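Local coordinates for type III secretion system effector protein ExoU (Pseudomonas fluorescens, PDB 4QMK) that is a patatin-like phospholipase secreted through the type III system, and probably localises to host plasma membranes by binding phosphatidylinositol 4,5-bisphosphate, at residues N442-M446 against R515-D519; L539-T543 against A560-Q565; K77-F81 against I334-E338; V445-D450 against F472-Q477. One frame throughout, in Å; residues are numbered along the deposited sequence.

Contact 1. Residues N442-M446 against R515-D519; sequences NDAVM and RRPED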
loop_
_atom_site.group_PDB
_atom_site.type_symbol
_atom_site.label_atom_id
_atom_site.label_comp_id
_atom_site.label_asym_id
_atom_site.label_seq_id
_atom_site.Cartn_x
_atom_site.Cartn_y
_atom_site.Cartn_z
ATOM N N ASN A 442 32.602 -12.273 33.423
ATOM C CA ASN A 442 31.174 -12.013 33.299
ATOM C C ASN A 442 30.861 -11.007 32.181
ATOM O O ASN A 442 29.918 -11.197 31.438
ATOM C CB ASN A 442 30.606 -11.539 34.612
ATOM C CG ASN A 442 29.140 -11.256 34.533
ATOM O OD1 ASN A 442 28.351 -12.148 34.311
ATOM N ND2 ASN A 442 28.773 -10.015 34.680
ATOM N N ASP A 443 31.645 -9.936 32.076
ATOM C CA ASP A 443 31.442 -8.920 31.042
ATOM C C ASP A 443 31.645 -9.472 29.629
ATOM O O ASP A 443 30.952 -9.081 28.698
ATOM C CB ASP A 443 32.381 -7.736 31.267
ATOM C CG ASP A 443 31.995 -6.911 32.456
ATOM O OD1 ASP A 443 30.796 -6.625 32.623
ATOM O OD2 ASP A 443 32.888 -6.548 33.234
ATOM N N ALA A 444 32.580 -10.393 29.482
ATOM C CA ALA A 444 32.773 -11.077 28.214
ATOM C C ALA A 444 31.531 -11.926 27.899
ATOM O O ALA A 444 31.019 -11.878 26.783
ATOM C CB ALA A 444 34.027 -11.934 28.272
ATOM N N VAL A 445 31.007 -12.643 28.895
ATOM C CA VAL A 445 29.802 -13.446 28.690
ATOM C C VAL A 445 28.628 -12.567 28.327
ATOM O O VAL A 445 27.848 -12.907 27.435
ATOM C CB VAL A 445 29.444 -14.273 29.913
ATOM C CG1 VAL A 445 28.039 -14.806 29.817
ATOM C CG2 VAL A 445 30.430 -15.397 30.094
ATOM N N MET A 446 28.548 -11.381 28.922
ATOM C CA MET A 446 27.449 -10.446 28.589
ATOM C C MET A 446 27.538 -9.963 27.139
ATOM O O MET A 446 26.519 -9.521 26.560
ATOM C CB MET A 446 27.435 -9.217 29.520
ATOM C CG MET A 446 27.234 -9.487 30.999
ATOM S SD MET A 446 25.517 -9.752 31.526
ATOM C CE MET A 446 25.291 -11.434 30.918
ATOM N N ARG A 515 21.952 -7.804 39.056
ATOM C CA ARG A 515 22.946 -7.860 40.127
ATOM C C ARG A 515 23.627 -6.480 40.304
ATOM O O ARG A 515 24.232 -6.214 41.322
ATOM C CB ARG A 515 24.026 -8.878 39.772
ATOM C CG ARG A 515 23.503 -10.288 39.469
ATOM C CD ARG A 515 24.509 -11.097 38.648
ATOM N NE ARG A 515 24.607 -10.572 37.270
ATOM C CZ ARG A 515 25.393 -11.069 36.297
ATOM N NH1 ARG A 515 26.201 -12.109 36.504
ATOM N NH2 ARG A 515 25.371 -10.484 35.103
ATOM N N ARG A 516 23.474 -5.622 39.301
ATOM C CA ARG A 516 24.134 -4.347 39.235
ATOM C C ARG A 516 23.442 -3.553 38.145
ATOM O O ARG A 516 22.624 -4.107 37.425
ATOM C CB ARG A 516 25.633 -4.530 38.936
ATOM C CG ARG A 516 25.936 -5.508 37.796
ATOM C CD ARG A 516 27.429 -5.744 37.533
ATOM N NE ARG A 516 28.089 -6.580 38.527
ATOM C CZ ARG A 516 28.174 -7.935 38.507
ATOM N NH1 ARG A 516 27.625 -8.684 37.544
ATOM N NH2 ARG A 516 28.820 -8.569 39.485
ATOM N N PRO A 517 23.745 -2.247 38.019
ATOM C CA PRO A 517 23.057 -1.390 37.043
ATOM C C PRO A 517 23.261 -1.792 35.594
ATOM O O PRO A 517 22.364 -1.600 34.789
ATOM C CB PRO A 517 23.664 -0.004 37.313
ATOM C CG PRO A 517 24.115 -0.057 38.744
ATOM C CD PRO A 517 24.636 -1.458 38.898
ATOM N N GLU A 518 24.421 -2.321 35.247
ATOM C CA GLU A 518 24.663 -2.810 33.873
ATOM C C GLU A 518 23.608 -3.849 33.447
ATOM O O GLU A 518 23.233 -3.901 32.281
ATOM C CB GLU A 518 26.023 -3.538 33.739
ATOM C CG GLU A 518 27.334 -2.759 33.852
ATOM C CD GLU A 518 28.511 -3.668 34.311
ATOM O OE1 GLU A 518 28.422 -4.911 34.095
ATOM O OE2 GLU A 518 29.529 -3.164 34.884
ATOM N N ASP A 519 23.175 -4.707 34.373
ATOM C CA ASP A 519 22.224 -5.785 34.047
ATOM C C ASP A 519 20.895 -5.221 33.644
ATOM O O ASP A 519 20.194 -5.821 32.806
ATOM C CB ASP A 519 22.003 -6.706 35.248
ATOM C CG ASP A 519 23.152 -7.582 35.511
ATOM O OD1 ASP A 519 24.040 -7.587 34.667
ATOM O OD2 ASP A 519 23.192 -8.274 36.576
#
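N442 and R515 give up the most surface here, 49 and 44 Å² of the 195 Å² buried in all, and the one hydrogen bond between N442-M446 and R515-D519 joins them. R515 NH1 donates to N442 OD1 over 3.1 Å at an N-H...O angle of 150°, the oxygen lying at the edge of the guanidinium, near its plane. The other end of that group is held from within its own segment: R515 NE reaches D519 OD2 at 2.8 Å in a salt bridge, and R515 NH2 donates to D519 OD1 at 3.2 Å. Because D519 OD2 also accepts from the backbone, R515 N at 2.8 Å, the aspartate ties the start of helix 517-526 to the arginine before it. E468 of helix 464-491 forms a further salt bridge with R515 NH1, and F472 makes a cation-pi contact with the same side chain. M446, with 28 Å² covered, packs its SD against R515 NH2 at 3.7 Å. The contact thus joins the short helix 441-446, which follows a strand of the antiparallel sheet, to the beginning of a helix in the C-terminal helical region. D443 OD1 and E518 OE1 stand 3.3 Å apart; two carboxylates so near bring like charges together, so this pair cannot be counted as a favourable ion pair, and the one polar bond across the contact is the R515-N442 hydrogen bond.

Contact 2. Residues L539-T543 against A560-Q565; sequences LQVGT and AVAEMQ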
loop_
_atom_site.group_PDB
_atom_site.type_symbol
_atom_site.label_atom_id
_atom_site.label_comp_id
_atom_site.label_asym_id
_atom_site.label_seq_id
_atom_site.Cartn_x
_atom_site.Cartn_y
_atom_site.Cartn_z
ATOM N N LEU A 539 6.861 -2.321 24.491
ATOM C CA LEU A 539 7.617 -1.043 24.411
ATOM C C LEU A 539 6.731 0.133 24.066
ATOM O O LEU A 539 6.940 1.232 24.581
ATOM C CB LEU A 539 8.777 -1.117 23.444
ATOM C CG LEU A 539 9.937 -1.972 23.947
ATOM C CD1 LEU A 539 11.018 -2.040 22.895
ATOM C CD2 LEU A 539 10.484 -1.423 25.232
ATOM N N GLN A 540 5.729 -0.082 23.224
ATOM C CA GLN A 540 4.793 1.026 22.907
ATOM C C GLN A 540 4.041 1.461 24.155
ATOM O O GLN A 540 3.981 2.645 24.460
ATOM C CB GLN A 540 3.808 0.641 21.803
ATOM C CG GLN A 540 4.468 0.328 20.456
ATOM C CD GLN A 540 5.454 1.415 20.012
ATOM O OE1 GLN A 540 5.214 2.615 20.211
ATOM N NE2 GLN A 540 6.579 0.996 19.433
ATOM N N VAL A 541 3.497 0.489 24.887
ATOM C CA VAL A 541 2.787 0.768 26.120
ATOM C C VAL A 541 3.700 1.542 27.047
ATOM O O VAL A 541 3.303 2.520 27.647
ATOM C CB VAL A 541 2.376 -0.523 26.865
ATOM C CG1 VAL A 541 1.814 -0.157 28.242
ATOM C CG2 VAL A 541 1.368 -1.333 26.064
ATOM N N GLY A 542 4.934 1.075 27.171
ATOM C CA GLY A 542 5.911 1.730 28.031
ATOM C C GLY A 542 6.071 3.182 27.662
ATOM O O GLY A 542 6.092 4.039 28.535
ATOM N N THR A 543 6.136 3.459 26.353
ATOM C CA THR A 543 6.333 4.821 25.845
ATOM C C THR A 543 5.325 5.854 26.387
ATOM O O THR A 543 5.616 7.046 26.379
ATOM C CB THR A 543 6.355 4.856 24.310
ATOM O OG1 THR A 543 7.324 3.922 23.822
ATOM C CG2 THR A 543 6.728 6.246 23.817
ATOM N N ALA A 560 14.466 0.090 28.628
ATOM C CA ALA A 560 14.265 -0.447 27.311
ATOM C C ALA A 560 13.589 0.603 26.448
ATOM O O ALA A 560 13.896 0.714 25.271
ATOM C CB ALA A 560 13.399 -1.669 27.392
ATOM N N VAL A 561 12.723 1.418 27.067
ATOM C CA VAL A 561 12.007 2.489 26.373
ATOM C C VAL A 561 12.974 3.576 25.938
ATOM O O VAL A 561 12.855 4.090 24.832
ATOM C CB VAL A 561 10.906 3.094 27.268
ATOM C CG1 VAL A 561 10.401 4.445 26.777
ATOM C CG2 VAL A 561 9.756 2.116 27.366
ATOM N N ALA A 562 13.891 3.958 26.831
ATOM C CA ALA A 562 14.940 4.916 26.502
ATOM C C ALA A 562 15.866 4.333 25.382
ATOM O O ALA A 562 16.294 5.041 24.488
ATOM C CB ALA A 562 15.746 5.263 27.739
ATOM N N GLU A 563 16.139 3.041 25.438
ATOM C CA GLU A 563 16.931 2.391 24.391
ATOM C C GLU A 563 16.178 2.393 23.039
ATOM O O GLU A 563 16.782 2.579 21.993
ATOM C CB GLU A 563 17.252 0.987 24.795
ATOM C CG GLU A 563 18.051 0.184 23.798
ATOM C CD GLU A 563 19.405 0.736 23.438
ATOM O OE1 GLU A 563 19.853 0.403 22.315
ATOM O OE2 GLU A 563 20.006 1.471 24.235
ATOM N N MET A 564 14.862 2.240 23.092
ATOM C CA MET A 564 14.066 2.241 21.907
ATOM C C MET A 564 14.130 3.581 21.215
ATOM O O MET A 564 14.270 3.644 19.989
ATOM C CB MET A 564 12.603 1.934 22.202
ATOM C CG MET A 564 11.758 1.733 20.952
ATOM S SD MET A 564 9.975 1.721 21.267
ATOM C CE MET A 564 9.850 3.350 22.008
ATOM N N GLN A 565 13.994 4.647 22.005
ATOM C CA GLN A 565 13.995 5.998 21.507
ATOM C C GLN A 565 15.386 6.343 20.961
ATOM O O GLN A 565 15.527 6.958 19.905
ATOM C CB GLN A 565 13.463 6.936 22.595
ATOM C CG GLN A 565 11.946 6.745 22.783
ATOM C CD GLN A 565 11.318 7.335 24.070
ATOM O OE1 GLN A 565 12.007 7.695 25.038
ATOM N NE2 GLN A 565 9.969 7.371 24.095
#
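The helical segments 539-543 and 560-565 cross almost at right angles, with 97° between their N-to-C directions and 9.5 Å between their axes at closest approach. The backbones come nearest at L539 and V561, whose CA atoms are 6.0 Å apart. G542 lies on the facing side: a modelled CB would sit only 2.8 Å from V561 CG2, a clash, whereas the actual G542 C is 3.8 Å from that methyl. The absence of a side chain therefore lets the valine rest against bare backbone. L539 contributes the largest covered area, 76 Å², and points toward the second helix; its CD2 meets A560 CB at 3.6 Å and V561 CG2 at 4.2 Å. This is orthogonal helix packing in the all-helical C-terminal part of ExoU, where helix 533-544 lies across the early turns of the long helix 555-585. N528, in a loop, adds to the same junction by donating a hydrogen bond to the carbonyl of A560 and touching L539 and M564. M564, with 71 Å² covered, reaches the first helix with its thioether: SD lies 3.8 Å from L539 CB, and CE comes to 3.2 Å from T543 OG1. That hydroxyl donates to L539 O at 2.8 Å, one turn back in its own helix, so its polar end is satisfied locally. Toward the exposed margin, T543 CG2 approaches Q565 NE2 to 3.4 Å.

Contact 3. Residues K77-F81 against I334-E338; sequences KGIAF and IVKFE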
loop_
_atom_site.group_PDB
_atom_site.type_symbol
_atom_site.label_atom_id
_atom_site.label_comp_id
_atom_site.label_asym_id
_atom_site.label_seq_id
_atom_site.Cartn_x
_atom_site.Cartn_y
_atom_site.Cartn_z
ATOM N N LYS A 77 30.457 -6.666 -17.353
ATOM C CA LYS A 77 31.360 -7.217 -16.329
ATOM C C LYS A 77 30.639 -8.237 -15.414
ATOM O O LYS A 77 31.260 -9.099 -14.826
ATOM C CB LYS A 77 32.067 -6.124 -15.522
ATOM C CG LYS A 77 31.236 -4.893 -15.157
ATOM C CD LYS A 77 31.986 -4.078 -14.098
ATOM C CE LYS A 77 31.528 -2.637 -13.906
ATOM N NZ LYS A 77 30.276 -2.499 -13.112
ATOM N N GLY A 78 29.323 -8.170 -15.361
ATOM C CA GLY A 78 28.575 -9.127 -14.613
ATOM C C GLY A 78 28.814 -10.560 -15.049
ATOM O O GLY A 78 28.408 -11.483 -14.358
ATOM N N ILE A 79 29.480 -10.760 -16.171
ATOM C CA ILE A 79 29.668 -12.079 -16.692
ATOM C C ILE A 79 30.626 -12.785 -15.806
ATOM O O ILE A 79 30.687 -13.992 -15.838
ATOM C CB ILE A 79 30.137 -12.064 -18.202
ATOM C CG1 ILE A 79 30.336 -13.482 -18.751
ATOM C CG2 ILE A 79 31.442 -11.314 -18.404
ATOM C CD1 ILE A 79 29.051 -14.275 -18.722
ATOM N N ALA A 80 31.350 -12.075 -14.959
ATOM C CA ALA A 80 32.255 -12.746 -13.982
ATOM C C ALA A 80 31.527 -13.328 -12.758
ATOM O O ALA A 80 32.047 -14.193 -12.073
ATOM C CB ALA A 80 33.321 -11.767 -13.504
ATOM N N PHE A 81 30.341 -12.846 -12.460
ATOM C CA PHE A 81 29.703 -13.242 -11.206
ATOM C C PHE A 81 29.524 -14.749 -11.003
ATOM O O PHE A 81 29.551 -15.234 -9.866
ATOM C CB PHE A 81 28.326 -12.544 -11.042
ATOM C CG PHE A 81 28.395 -11.089 -10.710
ATOM C CD1 PHE A 81 29.278 -10.623 -9.767
ATOM C CD2 PHE A 81 27.471 -10.196 -11.250
ATOM C CE1 PHE A 81 29.305 -9.267 -9.416
ATOM C CE2 PHE A 81 27.461 -8.862 -10.880
ATOM C CZ PHE A 81 28.386 -8.400 -9.968
ATOM N N ILE A 334 31.571 -8.059 -0.368
ATOM C CA ILE A 334 31.202 -6.962 -1.228
ATOM C C ILE A 334 31.937 -7.198 -2.470
ATOM O O ILE A 334 33.158 -7.301 -2.446
ATOM C CB ILE A 334 31.628 -5.609 -0.589
ATOM C CG1 ILE A 334 30.875 -5.438 0.731
ATOM C CG2 ILE A 334 31.334 -4.467 -1.542
ATOM C CD1 ILE A 334 31.442 -4.374 1.693
ATOM N N VAL A 335 31.257 -7.279 -3.580
ATOM C CA VAL A 335 31.954 -7.722 -4.846
ATOM C C VAL A 335 32.088 -6.599 -5.802
ATOM O O VAL A 335 31.088 -6.098 -6.265
ATOM C CB VAL A 335 31.180 -8.846 -5.521
ATOM C CG1 VAL A 335 31.928 -9.346 -6.732
ATOM C CG2 VAL A 335 30.981 -9.980 -4.530
ATOM N N LYS A 336 33.331 -6.162 -6.028
ATOM C CA LYS A 336 33.658 -5.097 -6.973
ATOM C C LYS A 336 34.513 -5.588 -8.122
ATOM O O LYS A 336 35.074 -6.668 -8.090
ATOM C CB LYS A 336 34.438 -3.988 -6.286
ATOM C CG LYS A 336 33.553 -3.127 -5.443
ATOM C CD LYS A 336 34.301 -2.063 -4.663
ATOM C CE LYS A 336 33.284 -1.333 -3.766
ATOM N NZ LYS A 336 33.811 -0.168 -2.986
ATOM N N PHE A 337 34.676 -4.734 -9.117
ATOM C CA PHE A 337 35.533 -5.061 -10.240
ATOM C C PHE A 337 36.824 -4.218 -10.269
ATOM O O PHE A 337 36.843 -3.076 -9.805
ATOM C CB PHE A 337 34.723 -4.922 -11.502
ATOM C CG PHE A 337 33.568 -5.843 -11.557
ATOM C CD1 PHE A 337 32.386 -5.497 -10.984
ATOM C CD2 PHE A 337 33.687 -7.081 -12.164
ATOM C CE1 PHE A 337 31.319 -6.373 -11.030
ATOM C CE2 PHE A 337 32.652 -7.953 -12.201
ATOM C CZ PHE A 337 31.459 -7.604 -11.645
ATOM N N GLU A 338 37.881 -4.808 -10.840
ATOM C CA GLU A 338 39.259 -4.212 -10.950
ATOM C C GLU A 338 39.409 -2.731 -11.350
ATOM O O GLU A 338 38.732 -2.265 -12.252
ATOM C CB GLU A 338 40.081 -5.076 -11.918
ATOM C CG GLU A 338 41.545 -4.660 -12.026
ATOM C CD GLU A 338 42.381 -5.604 -12.888
ATOM O OE1 GLU A 338 43.513 -5.232 -13.238
ATOM O OE2 GLU A 338 41.918 -6.709 -13.214
#
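K77, already within the 3-10 turn, lays its side chain across the F337 ring: CD lies 3.7 Å from the ring centroid and 23° off the normal, a CH-pi contact over one face. Its carbonyl also approaches the ring, K77 O to F337 CE2 measuring 3.2 Å, while that oxygen accepts the 3-10 hydrogen bond from A80 N at 3.0 Å. G78 comes no closer than 4.3 Å, from its N to F337 CZ. The tight turn belongs to the patatin-like phospholipase domain, in the connection between strand 68-72 and helix 81-90, and F337 lies at the C-terminal end of strand 332-337, which runs parallel to 68-72 in the mixed sheet. I79 turns away from the strand toward helix 408-431. A80 points toward it, its CB 4.1 Å from F337 CE2 near the plane of the ring. At F81 the ring meets two strand residues, CE1 lying 3.5 Å from F337 CZ and 3.8 Å from V335 CG1; the two phenyl planes are inclined at 58° with centroids 5.3 Å apart. F81 also packs on L71 of strand 68-72 and lies near, without touching, G102, S104 and G106, a pattern consistent with a nucleophile elbow.

Contact 4. Residues V445-D450 against F472-Q477; sequences VMAMDD and FRKDAQ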
loop_
_atom_site.group_PDB
_atom_site.type_symbol
_atom_site.label_atom_id
_atom_site.label_comp_id
_atom_site.label_asym_id
_atom_site.label_seq_id
_atom_site.Cartn_x
_atom_site.Cartn_y
_atom_site.Cartn_z
ATOM N N VAL A 445 31.007 -12.643 28.895
ATOM C CA VAL A 445 29.802 -13.446 28.690
ATOM C C VAL A 445 28.628 -12.567 28.327
ATOM O O VAL A 445 27.848 -12.907 27.435
ATOM C CB VAL A 445 29.444 -14.273 29.913
ATOM C CG1 VAL A 445 28.039 -14.806 29.817
ATOM C CG2 VAL A 445 30.430 -15.397 30.094
ATOM N N MET A 446 28.548 -11.381 28.922
ATOM C CA MET A 446 27.449 -10.446 28.589
ATOM C C MET A 446 27.538 -9.963 27.139
ATOM O O MET A 446 26.519 -9.521 26.560
ATOM C CB MET A 446 27.435 -9.217 29.520
ATOM C CG MET A 446 27.234 -9.487 30.999
ATOM S SD MET A 446 25.517 -9.752 31.526
ATOM C CE MET A 446 25.291 -11.434 30.918
ATOM N N ALA A 447 28.734 -10.012 26.555
ATOM C CA ALA A 447 28.884 -9.624 25.155
ATOM C C ALA A 447 28.563 -10.731 24.137
ATOM O O ALA A 447 28.553 -10.482 22.974
ATOM C CB ALA A 447 30.297 -9.137 24.934
ATOM N N MET A 448 28.325 -11.956 24.580
ATOM C CA MET A 448 28.084 -13.086 23.673
ATOM C C MET A 448 26.613 -13.355 23.514
ATOM O O MET A 448 25.868 -13.341 24.490
ATOM C CB MET A 448 28.724 -14.354 24.209
ATOM C CG MET A 448 30.165 -14.144 24.598
ATOM S SD MET A 448 31.083 -15.630 25.062
ATOM C CE MET A 448 29.858 -16.372 26.050
ATOM N N ASP A 449 26.177 -13.508 22.271
ATOM C CA ASP A 449 24.771 -13.868 21.966
ATOM C C ASP A 449 24.530 -15.306 22.364
ATOM O O ASP A 449 25.464 -16.004 22.752
ATOM C CB ASP A 449 24.450 -13.625 20.464
ATOM C CG ASP A 449 25.330 -14.423 19.517
ATOM O OD1 ASP A 449 25.259 -15.657 19.505
ATOM O OD2 ASP A 449 26.075 -13.805 18.744
ATOM N N ASP A 450 23.293 -15.748 22.328
ATOM C CA ASP A 450 22.971 -17.097 22.851
ATOM C C ASP A 450 23.717 -18.194 22.141
ATOM O O ASP A 450 24.257 -19.084 22.777
ATOM C CB ASP A 450 21.482 -17.358 22.811
ATOM C CG ASP A 450 20.699 -16.493 23.803
ATOM O OD1 ASP A 450 21.315 -15.765 24.629
ATOM O OD2 ASP A 450 19.445 -16.531 23.763
ATOM N N PHE A 472 23.417 -16.574 35.427
ATOM C CA PHE A 472 22.647 -15.355 35.212
ATOM C C PHE A 472 21.978 -15.384 33.876
ATOM O O PHE A 472 20.834 -14.954 33.735
ATOM C CB PHE A 472 23.524 -14.094 35.301
ATOM C CG PHE A 472 22.824 -12.850 34.824
ATOM C CD1 PHE A 472 22.024 -12.140 35.666
ATOM C CD2 PHE A 472 22.928 -12.449 33.488
ATOM C CE1 PHE A 472 21.363 -11.008 35.224
ATOM C CE2 PHE A 472 22.256 -11.334 33.026
ATOM C CZ PHE A 472 21.486 -10.593 33.900
ATOM N N ARG A 473 22.683 -15.893 32.866
ATOM C CA ARG A 473 22.090 -15.948 31.523
ATOM C C ARG A 473 20.950 -16.932 31.449
ATOM O O ARG A 473 19.959 -16.635 30.796
ATOM C CB ARG A 473 23.112 -16.244 30.441
ATOM C CG ARG A 473 23.999 -15.038 30.128
ATOM C CD ARG A 473 23.270 -13.970 29.334
ATOM N NE ARG A 473 23.097 -14.399 27.929
ATOM C CZ ARG A 473 24.003 -14.228 26.976
ATOM N NH1 ARG A 473 25.138 -13.639 27.237
ATOM N NH2 ARG A 473 23.764 -14.670 25.760
ATOM N N LYS A 474 21.041 -18.072 32.151
ATOM C CA LYS A 474 19.927 -19.014 32.134
ATOM C C LYS A 474 18.728 -18.357 32.821
ATOM O O LYS A 474 17.619 -18.387 32.291
ATOM C CB LYS A 474 20.253 -20.330 32.840
ATOM C CG LYS A 474 19.400 -21.460 32.323
ATOM C CD LYS A 474 19.366 -22.723 33.179
ATOM C CE LYS A 474 18.482 -23.755 32.461
ATOM N NZ LYS A 474 18.174 -25.006 33.210
ATOM N N ASP A 475 18.928 -17.742 33.982
ATOM C CA ASP A 475 17.802 -17.112 34.629
ATOM C C ASP A 475 17.220 -16.028 33.746
ATOM O O ASP A 475 16.019 -15.880 33.689
ATOM C CB ASP A 475 18.166 -16.469 35.969
ATOM C CG ASP A 475 18.636 -17.450 36.999
ATOM O OD1 ASP A 475 18.327 -18.665 36.931
ATOM O OD2 ASP A 475 19.345 -16.983 37.895
ATOM N N ALA A 476 18.052 -15.244 33.059
ATOM C CA ALA A 476 17.506 -14.192 32.218
ATOM C C ALA A 476 16.751 -14.758 31.049
ATOM O O ALA A 476 15.732 -14.198 30.705
ATOM C CB ALA A 476 18.597 -13.254 31.755
ATOM N N GLN A 477 17.241 -15.835 30.407
ATOM C CA GLN A 477 16.449 -16.515 29.369
ATOM C C GLN A 477 15.093 -16.918 29.934
ATOM O O GLN A 477 14.086 -16.790 29.264
ATOM C CB GLN A 477 17.135 -17.798 28.801
ATOM C CG GLN A 477 18.093 -17.599 27.612
ATOM C CD GLN A 477 19.405 -18.468 27.621
ATOM O OE1 GLN A 477 19.671 -19.318 28.522
ATOM N NE2 GLN A 477 20.271 -18.196 26.611
#
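The contact belongs to a helix-loop-helix bend whose second helix is N-capped by D449: the chain leaves helix 441-446, passes through M448 and D449 and enters helix 450-461, while R473 of helix 464-491 inserts into the bend. R473 has 112 Å² covered by the other segment out of 315 Å² buried on both sides. Both terminal nitrogens donate to one carbonyl, R473 NH2 to M448 O at 2.8 Å and R473 NH1 to M448 O at 2.9 Å, with N-H...O angles of 141° and 138°, so the oxygen sits in the fork of the guanidinium. A second carbonyl is nearby, V445 O lying 2.8 Å from R473 NH1. The charge is met by D450, in the first turn of the following helix, in a salt bridge. The capping D449 OD1 accepts from the backbone N of M452, while the CA-to-CB bond of D449 points away from 472-477. Beside the polar cluster M446 packs on the aromatic ring of F472: the sulfur lies 4.8 Å from the ring centroid, 50° off the normal, an oblique Met-aromatic contact, and M446 CE meets F472 CD2 and R473 CD at 3.6 Å each. W522 of helix 517-526 touches R473 and donates to the carbonyl of M446. The salt bridge itself runs from R473 NH2 to D450 OD1, 2.9 Å apart at an N-H...O angle of 162°.

Overall arrangement
Contacts 1 and 4 share V445 and M446 of helix 441-446, and their centres are 9 Å apart; F472 of contact 4 touches R515 and D519 of contact 1, so the two form one continuous interface. Both centre on an arginine, but contact 4 is buried and engages its arginine with the M448 carbonyl and the D450 carboxylate, whereas contact 1 is partly buried and ends in exposed charged side chains. Contact 2, centred 21 Å from contact 1, packs two helices mainly through apolar side chains. Contact 3 is also partly buried and built on aromatic and aliphatic packing, but it joins a turn to a sheet strand, 41 to 44 Å from the other centres.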